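Local coordinates for protein 16S rRNA (adenine(1408)-N(1))-methyltransferase (Catenulispora acidiphila, PDB 4X1O) that probably methylates N1 of adenine 1408 in 16S ribosomal RNA with S-adenosyl-L-methionine as methyl donor, a modification linked to aminoglycoside resistance, at residues T112-A115 against A116-G119; E184-S188 against T189-D193. One frame throughout, in Å; residues are numbered along the deposited sequence.

Contact 1. Residues T112-A115 against A116-G119; sequences TVPA and ALHG
Val113 and His118 meet across a short 3-10 turn, a local surface contact in the connection between the parallel strands 103-107 and 123-127. These belong to the seven-stranded sheet, order 3-2-1-4-5-7-6, of the class I (Rossmann-like) methyltransferase fold. Two successive i to i+3 backbone hydrogen bonds wind the turn: Leu117 N gives to Pro114 O at 3.0 Å, and His118 N to Ala115 O at 3.1 Å.

With CG beside its own backbone N (chi1 -81°), the His118 ring reaches back to Val113 and Pro114, bringing CD2 to 3.4 Å from Val113 CG2. The methyl comes at the ring obliquely, while Pro114 O lies near the ring plane at its edge, 3.3 Å from CD2. That carbonyl oxygen therefore faces both the N-H of Leu117 and a ring carbon of His118.

On the apolar side Val113 CG2 also touches Leu117 CB, and Pro114 CD comes within 4.2 Å of Leu117 CD1, so the buried leucine is met by two residues from 112-115. The Val113 side chain is about 4 Å from that of Ile110, a residue that contacts S-adenosyl-L-methionine when the cofactor is bound; none is bound here.

Helix 142-151 packs against the turn, with Val151 touching Val113 and Leu117 and Ala150 touching His118; Trp40 of helix 37-46 hydrogen-bonds to Ala116 O through NE1.

Contact 2. Residues E184-S188 against T189-D193; sequences ETVVS and TGLTD
Thr189 turns its side chain back onto the last turn of helix 183-188, and Thr185 O receives it. Its OG1 sits between backbone N and carbonyl carbon (chi1 62°), which points the hydroxyl back along the helix to donate to Thr185 O at 2.7 Å. The backbone N of Thr189 gives to the same oxygen at 2.9 Å, so one residue grips this carbonyl twice, and the hydroxyl lies only 17° from its plane. Thr189 CG2 comes to 4.0 Å from Thr185 CB; the Thr185 hydroxyl is engaged by Thr182 N instead.

The helix ends at a glycine of positive phi: Gly190 (phi 81°) is the residue that leaves helical geometry, and its N bonds to Val187 O. Separately, Thr192 N bonds back to Val186 O at 3.1 Å. Gly190 both leaves the first helix and N-caps helix 191-197, with Thr189 just before it in the link.

Past this corner the side chains of the second helix come up against Val186. Thr192 crosses it at about a right angle, OG1 lying 3.4 Å from Val186 CG1, and runs side by side with Val187, both pointing the same way. Leu191 approaches the same CG1 methyl obliquely through CD2, at 4.1 Å. Leu181 touches both Val186 and Leu191, and strand 200-212 meets Val186 through Val205 and Thr192 through Val202. A water donates to Val187 O and to Asp193 OD2 and accepts from Asp193 N, bridging the end of one helix to the first turn of the next.

How the contacts relate
Both contacts are local turns of one continuous chain, but they hold different elements and do not touch: their centres are about 28 Å apart and their nearest atoms about 17 Å. Contact 1 is a surface turn between two strands of the parallel part of the central sheet, next to a cofactor-binding residue. Contact 2 is partly buried and joins two helices beside strand 200-212, one edge of the central sheet. Their chemistry differs accordingly. In contact 1 the hydrogen bonds run between backbone atoms, and an imidazole and the side chains of Val113, Pro114 and Leu117 pack round them; in contact 2 a threonine hydroxyl and a bridging water supplement the backbone bonds at the helix junction.

Contact 1. Residues T112-A115 against A116-G119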
loop_
_atom_site.group_PDB
_atom_site.type_symbol
_atom_site.label_atom_id
_atom_site.label_comp_id
_atom_site.label_asym_id
_atom_site.label_seq_id
_atom_site.Cartn_x
_atom_site.Cartn_y
_atom_site.Cartn_z
ATOM N N THR A 112 2.227 -7.286 -11.623
ATOM C CA THR A 112 1.448 -8.293 -12.330
ATOM C C THR A 112 0.101 -8.518 -11.661
ATOM O O THR A 112 -0.272 -9.658 -11.388
ATOM C CB THR A 112 2.197 -9.641 -12.404
ATOM O OG1 THR A 112 2.467 -10.110 -11.077
ATOM C CG2 THR A 112 3.510 -9.491 -13.170
ATOM N N VAL A 113 -0.625 -7.433 -11.395
ATOM C CA VAL A 113 -1.914 -7.533 -10.716
ATOM C C VAL A 113 -2.854 -8.414 -11.534
ATOM O O VAL A 113 -2.961 -8.276 -12.757
ATOM C CB VAL A 113 -2.576 -6.130 -10.463
ATOM C CG1 VAL A 113 -1.703 -5.005 -10.968
ATOM C CG2 VAL A 113 -3.981 -6.030 -11.051
ATOM N N PRO A 114 -3.505 -9.363 -10.860
ATOM C CA PRO A 114 -4.497 -10.219 -11.510
ATOM C C PRO A 114 -5.763 -9.435 -11.830
ATOM O O PRO A 114 -6.040 -8.411 -11.191
ATOM C CB PRO A 114 -4.757 -11.306 -10.466
ATOM C CG PRO A 114 -4.449 -10.649 -9.165
ATOM C CD PRO A 114 -3.319 -9.701 -9.439
ATOM N N ALA A 115 -6.524 -9.928 -12.800
ATOM C CA ALA A 115 -7.697 -9.228 -13.315
ATOM C C ALA A 115 -8.755 -8.950 -12.242
ATOM O O ALA A 115 -9.518 -7.989 -12.353
ATOM C CB ALA A 115 -8.308 -10.020 -14.450
ATOM N N ALA A 116 -8.798 -9.792 -11.214
ATOM C CA ALA A 116 -9.798 -9.645 -10.156
ATOM C C ALA A 116 -9.589 -8.363 -9.339
ATOM O O ALA A 116 -10.500 -7.912 -8.656
ATOM C CB ALA A 116 -9.779 -10.858 -9.242
ATOM N N LEU A 117 -8.394 -7.787 -9.415
ATOM C CA LEU A 117 -8.095 -6.535 -8.713
ATOM C C LEU A 117 -8.154 -5.292 -9.590
ATOM O O LEU A 117 -7.934 -4.194 -9.096
ATOM C CB LEU A 117 -6.709 -6.588 -8.074
ATOM C CG LEU A 117 -6.558 -7.531 -6.889
ATOM C CD1 LEU A 117 -5.144 -7.452 -6.356
ATOM C CD2 LEU A 117 -7.559 -7.148 -5.818
ATOM N N HIS A 118 -8.423 -5.455 -10.880
ATOM C CA HIS A 118 -8.461 -4.289 -11.759
ATOM C C HIS A 118 -9.662 -3.400 -11.453
ATOM O O HIS A 118 -10.798 -3.867 -11.402
ATOM C CB HIS A 118 -8.485 -4.724 -13.222
ATOM C CG HIS A 118 -7.138 -5.080 -13.773
ATOM N ND1 HIS A 118 -6.468 -4.275 -14.670
ATOM C CD2 HIS A 118 -6.327 -6.137 -13.540
ATOM C CE1 HIS A 118 -5.308 -4.832 -14.976
ATOM N NE2 HIS A 118 -5.197 -5.960 -14.301
ATOM N N GLY A 119 -9.393 -2.117 -11.233
ATOM C CA GLY A 119 -10.425 -1.106 -11.135
ATOM C C GLY A 119 -11.281 -1.235 -9.900
ATOM O O GLY A 119 -12.444 -0.835 -9.910
#

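Contact 2. Residues E184-S188 against T189-D193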
loop_
_atom_site.group_PDB
_atom_site.type_symbol
_atom_site.label_atom_id
_atom_site.label_comp_id
_atom_site.label_asym_id
_atom_site.label_seq_id
_atom_site.Cartn_x
_atom_site.Cartn_y
_atom_site.Cartn_z
ATOM N N GLU A 184 11.692 18.561 -4.516
ATOM C CA GLU A 184 12.220 19.192 -5.721
ATOM C C GLU A 184 12.611 18.157 -6.790
ATOM O O GLU A 184 12.391 18.374 -7.985
ATOM C CB GLU A 184 13.424 20.076 -5.391
ATOM C CG GLU A 184 14.045 19.827 -4.030
ATOM C CD GLU A 184 13.196 20.375 -2.897
ATOM O OE1 GLU A 184 12.725 21.528 -3.015
ATOM O OE2 GLU A 184 12.980 19.641 -1.908
ATOM N N THR A 185 13.186 17.034 -6.382
ATOM C CA THR A 185 13.671 16.115 -7.401
ATOM C C THR A 185 12.556 15.203 -7.898
ATOM O O THR A 185 12.708 14.537 -8.920
ATOM C CB THR A 185 14.872 15.276 -6.919
ATOM O OG1 THR A 185 14.485 14.408 -5.851
ATOM C CG2 THR A 185 16.005 16.183 -6.460
ATOM N N VAL A 186 11.426 15.169 -7.196
ATOM C CA VAL A 186 10.259 14.478 -7.742
ATOM C C VAL A 186 9.885 15.131 -9.073
ATOM O O VAL A 186 9.494 14.455 -10.026
ATOM C CB VAL A 186 9.060 14.506 -6.756
ATOM C CG1 VAL A 186 7.779 14.055 -7.445
ATOM C CG2 VAL A 186 9.376 13.625 -5.565
ATOM N N VAL A 187 10.050 16.448 -9.154
ATOM C CA VAL A 187 9.836 17.144 -10.414
ATOM C C VAL A 187 11.034 16.995 -11.352
ATOM O O VAL A 187 10.887 16.565 -12.497
ATOM C CB VAL A 187 9.557 18.640 -10.195
ATOM C CG1 VAL A 187 9.350 19.331 -11.532
ATOM C CG2 VAL A 187 8.341 18.815 -9.299
ATOM N N SER A 188 12.220 17.323 -10.855
ATOM C CA SER A 188 13.400 17.422 -11.723
ATOM C C SER A 188 13.871 16.061 -12.287
ATOM O O SER A 188 14.522 16.022 -13.334
ATOM C CB SER A 188 14.540 18.108 -10.965
ATOM O OG SER A 188 15.099 17.245 -9.991
ATOM N N THR A 189 13.554 14.958 -11.616
ATOM C CA THR A 189 13.889 13.632 -12.165
ATOM C C THR A 189 12.872 13.179 -13.203
ATOM O O THR A 189 13.028 12.112 -13.814
ATOM C CB THR A 189 13.958 12.517 -11.098
ATOM O OG1 THR A 189 12.674 12.362 -10.472
ATOM C CG2 THR A 189 15.036 12.792 -10.061
ATOM N N GLY A 190 11.832 13.986 -13.388
ATOM C CA GLY A 190 10.736 13.642 -14.271
ATOM C C GLY A 190 9.702 12.697 -13.677
ATOM O O GLY A 190 8.829 12.230 -14.387
ATOM N N LEU A 191 9.796 12.394 -12.385
ATOM C CA LEU A 191 8.843 11.455 -11.776
ATOM C C LEU A 191 7.384 11.955 -11.868
ATOM O O LEU A 191 6.470 11.179 -12.147
ATOM C CB LEU A 191 9.239 11.182 -10.324
ATOM C CG LEU A 191 8.295 10.306 -9.502
ATOM C CD1 LEU A 191 8.078 8.944 -10.162
ATOM C CD2 LEU A 191 8.844 10.140 -8.103
ATOM N N THR A 192 7.168 13.251 -11.666
ATOM C CA THR A 192 5.823 13.806 -11.761
ATOM C C THR A 192 5.236 13.575 -13.151
ATOM O O THR A 192 4.066 13.219 -13.300
ATOM C CB THR A 192 5.827 15.302 -11.433
ATOM O OG1 THR A 192 6.129 15.456 -10.044
ATOM C CG2 THR A 192 4.474 15.920 -11.715
ATOM N N ASP A 193 6.068 13.737 -14.172
ATOM C CA ASP A 193 5.585 13.553 -15.532
ATOM C C ASP A 193 5.390 12.081 -15.863
ATOM O O ASP A 193 4.446 11.752 -16.584
ATOM C CB ASP A 193 6.522 14.242 -16.527
ATOM C CG ASP A 193 6.656 15.728 -16.249
ATOM O OD1 ASP A 193 5.611 16.414 -16.171
ATOM O OD2 ASP A 193 7.796 16.221 -16.124
HETATM O O HOH W 1 8.482 15.771 -13.790
#